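PDB 5EYN: fructokinase from Vibrio cholerae serotype O1, which catalyses the ATP-dependent phosphorylation of fructose, as a metal-binding sugar kinase of the PfkB (ribokinase-like) family. Local coordinates for residues A[149-152]-A[153-157]; A[216-219]-A[220-223]. All blocks are in the same frame, centred on the assembly; numbering follows the deposited sequence.

Contact 1: residues A[149-152]-A[153-157]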
# COMPACT_ATOMS: atom_id res chain seq x y z
N GLN A 149 6.16 0.25 -18.98
CA GLN A 149 5.79 1.41 -19.76
C GLN A 149 4.65 2.15 -19.11
O GLN A 149 3.82 1.55 -18.45
CB GLN A 149 5.34 0.96 -21.15
CG GLN A 149 6.38 0.20 -21.93
CD GLN A 149 7.57 1.06 -22.32
OE1 GLN A 149 7.63 2.26 -22.03
NE2 GLN A 149 8.55 0.44 -22.94
N PRO A 150 4.55 3.47 -19.35
CA PRO A 150 5.41 4.28 -20.22
C PRO A 150 6.71 4.75 -19.58
O PRO A 150 7.54 5.36 -20.25
CB PRO A 150 4.52 5.49 -20.54
CG PRO A 150 3.68 5.65 -19.31
CD PRO A 150 3.38 4.24 -18.88
N SER A 151 6.90 4.53 -18.28
CA SER A 151 8.09 5.07 -17.65
C SER A 151 9.37 4.58 -18.30
O SER A 151 10.32 5.34 -18.45
CB SER A 151 8.10 4.75 -16.16
OG SER A 151 9.30 5.23 -15.56
N ARG A 152 9.40 3.33 -18.73
CA ARG A 152 10.61 2.77 -19.32
C ARG A 152 11.04 3.59 -20.54
O ARG A 152 12.14 4.10 -20.59
CB ARG A 152 10.40 1.30 -19.68
CG ARG A 152 11.61 0.67 -20.37
CD ARG A 152 11.34 -0.72 -20.92
NE ARG A 152 10.84 -1.66 -19.93
CZ ARG A 152 10.48 -2.90 -20.20
NH1 ARG A 152 10.53 -3.34 -21.46
NH2 ARG A 152 10.04 -3.72 -19.27
N SER A 153 10.15 3.73 -21.51
CA SER A 153 10.48 4.50 -22.70
C SER A 153 10.70 5.97 -22.38
O SER A 153 11.56 6.61 -22.98
CB SER A 153 9.44 4.30 -23.80
OG SER A 153 8.13 4.65 -23.41
N SER A 154 9.94 6.53 -21.44
CA SER A 154 10.14 7.94 -21.08
C SER A 154 11.52 8.17 -20.47
O SER A 154 12.18 9.16 -20.75
CB SER A 154 9.08 8.42 -20.10
OG SER A 154 7.79 8.39 -20.69
N THR A 155 11.97 7.22 -19.67
CA THR A 155 13.23 7.35 -18.98
C THR A 155 14.37 7.16 -19.96
O THR A 155 15.36 7.87 -19.92
CB THR A 155 13.29 6.35 -17.81
OG1 THR A 155 12.26 6.66 -16.86
CG2 THR A 155 14.62 6.43 -17.14
N PHE A 156 14.25 6.20 -20.86
CA PHE A 156 15.26 6.09 -21.91
C PHE A 156 15.34 7.37 -22.76
O PHE A 156 16.43 7.77 -23.18
CB PHE A 156 15.04 4.87 -22.80
CG PHE A 156 15.58 3.60 -22.21
CD1 PHE A 156 16.93 3.43 -22.01
CD2 PHE A 156 14.74 2.54 -21.91
CE1 PHE A 156 17.43 2.26 -21.48
CE2 PHE A 156 15.23 1.37 -21.39
CZ PHE A 156 16.57 1.23 -21.17
N ALA A 157 14.21 8.01 -23.02
CA ALA A 157 14.22 9.27 -23.76
C ALA A 157 14.93 10.34 -22.95
O ALA A 157 15.71 11.11 -23.49
CB ALA A 157 12.81 9.71 -24.13

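Contact 2: residues A[216-219]-A[220-223]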
# COMPACT_ATOMS: atom_id res chain seq x y z
N ILE A 216 33.21 -10.90 -9.02
CA ILE A 216 33.31 -9.52 -9.48
C ILE A 216 34.26 -9.44 -10.69
O ILE A 216 33.97 -8.76 -11.67
CB ILE A 216 33.81 -8.60 -8.35
CG1 ILE A 216 32.75 -8.52 -7.25
CG2 ILE A 216 34.10 -7.22 -8.88
CD1 ILE A 216 33.21 -7.80 -6.02
N GLU A 217 35.38 -10.15 -10.61
CA GLU A 217 36.34 -10.18 -11.70
C GLU A 217 35.66 -10.59 -13.00
O GLU A 217 35.80 -9.94 -14.03
CB GLU A 217 37.47 -11.17 -11.37
CG GLU A 217 38.48 -11.39 -12.49
CD GLU A 217 39.61 -12.32 -12.07
OE1 GLU A 217 39.33 -13.51 -11.78
OE2 GLU A 217 40.77 -11.87 -12.01
N GLU A 218 34.90 -11.68 -12.96
CA GLU A 218 34.21 -12.14 -14.15
C GLU A 218 33.12 -11.16 -14.58
O GLU A 218 32.92 -10.93 -15.77
CB GLU A 218 33.62 -13.53 -13.92
CG GLU A 218 34.66 -14.61 -13.68
CD GLU A 218 35.45 -14.96 -14.92
OE1 GLU A 218 35.02 -14.56 -16.03
OE2 GLU A 218 36.51 -15.62 -14.80
N GLY A 219 32.41 -10.58 -13.62
CA GLY A 219 31.40 -9.59 -13.95
C GLY A 219 31.98 -8.37 -14.63
O GLY A 219 31.42 -7.86 -15.60
N LEU A 220 33.11 -7.88 -14.13
CA LEU A 220 33.75 -6.71 -14.73
C LEU A 220 34.23 -7.03 -16.15
O LEU A 220 34.14 -6.19 -17.05
CB LEU A 220 34.90 -6.22 -13.87
CG LEU A 220 34.48 -5.57 -12.55
CD1 LEU A 220 35.69 -5.25 -11.70
CD2 LEU A 220 33.67 -4.30 -12.80
N GLN A 221 34.75 -8.23 -16.35
CA GLN A 221 35.20 -8.60 -17.69
C GLN A 221 34.00 -8.64 -18.65
O GLN A 221 34.11 -8.24 -19.81
CB GLN A 221 35.90 -9.96 -17.67
CG GLN A 221 37.24 -9.95 -16.93
CD GLN A 221 37.82 -11.34 -16.74
OE1 GLN A 221 37.11 -12.34 -16.86
NE2 GLN A 221 39.11 -11.40 -16.43
N ALA A 222 32.86 -9.10 -18.15
CA ALA A 222 31.68 -9.24 -18.98
C ALA A 222 31.12 -7.90 -19.45
O ALA A 222 30.43 -7.85 -20.47
CB ALA A 222 30.60 -10.03 -18.24
N ILE A 223 31.42 -6.82 -18.73
CA ILE A 223 30.94 -5.51 -19.15
C ILE A 223 32.04 -4.65 -19.77
O ILE A 223 31.82 -3.48 -20.05
CB ILE A 223 30.23 -4.75 -18.00
CG1 ILE A 223 31.20 -4.47 -16.84
CG2 ILE A 223 29.01 -5.53 -17.52
CD1 ILE A 223 30.58 -3.61 -15.72

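Contact 1: residues A[149-152]-A[153-157]
Gln149 OE1 is gripped twice by one residue: Ser153 OG donates to it at 2.8 Å and Ser153 N at 3.0 Å, from opposite faces of the amide plane. The glutamine chain turns about the CB-CG bond (chi2 -68°), folding the amide back toward Ser153, while Ser153 OG stands between its backbone N and carbonyl carbon (chi1 57°). Two residues on, Ser151 O is gripped by two donors as well: Thr155 N at 2.8 Å and Thr155 OG1, also at 2.8 Å, above the carbonyl plane on the other face. Ser151 OG turns to Ala145 O. Pro150, preceded by a cis peptide bond, offers its carbonyl O to Ser154 N at 2.9 Å, and Ser154 OG meets Leu125 O. Arg152 touches the Phe156 ring through its aliphatic CG, 3.8 Å from CE2; its guanidinium does not stack there, and Arg192 makes the cation-pi contact. Arg152 NH1 makes a salt bridge to Glu185 OE2, while NE and NH2 are hydrogen-bonded to Leu146 O and Ala147 O. Gln149 thus holds Ser153 near the N-terminal end of helix 151-165, the crossover helix of the beta-alpha-beta unit with strands 138-142 and 168-172 in this ribokinase-like fold.

Contact 2: residues A[216-219]-A[220-223]
Residues 216-223 include a short helix whose i to i+4 bonds run from Leu220 N to Ile216 O (2.8 Å), Gln221 N to Glu217 O (3.1 Å) and Ala222 N to Glu218 O (3.0 Å), with a weak one from Ile223 N to Gly219 O (3.3 Å). On the inner side, Ile216 and Leu220 lie alongside each other and point the same way. The gamma methyl CG2 of Ile216, anti to the backbone N while CG1 stands anti to the carbonyl carbon (chi1 -67°), meets Leu220 CD1 at 3.8 Å. Both side chains also touch Leu241 of strand 240-244, and Leu220 and Ile223 reach Val231 of strand 230-234, so this face seats the helix on those two strands of the large sheet. The outer side is polar. Glu217 and Gln221 extend side by side, their carboxylate and amide planes 14° apart. Ser215 OG is hydrogen-bonded to Glu218 N. The chemistry is that of an amphipathic surface helix: branched aliphatic groups face the sheet, and two carboxylates near its N-terminal end would probably interact favourably with the helix dipole.

Overall arrangement
Contact 1 and contact 2 lie on separate helices of the same ribokinase-like domain, with centres 28 Å apart and nearest atoms about 15 Å apart, so neither touches the other. Each flanks a different part of the large sheet: 149-157 lies at the N-terminal end of the helix between strands 138-142 and 168-172, whereas contact 2 packs on strands 230-234 and 240-244. They also stand towards different ends of the substrate site. The side chain of Ser151 is about 12 Å from the bound fructose and about 8 Å from that of Asp26, which binds the sugar, whereas the side chain of Ile216 is about 11 Å from the bound ADP. Both are thus beyond direct ligand contact.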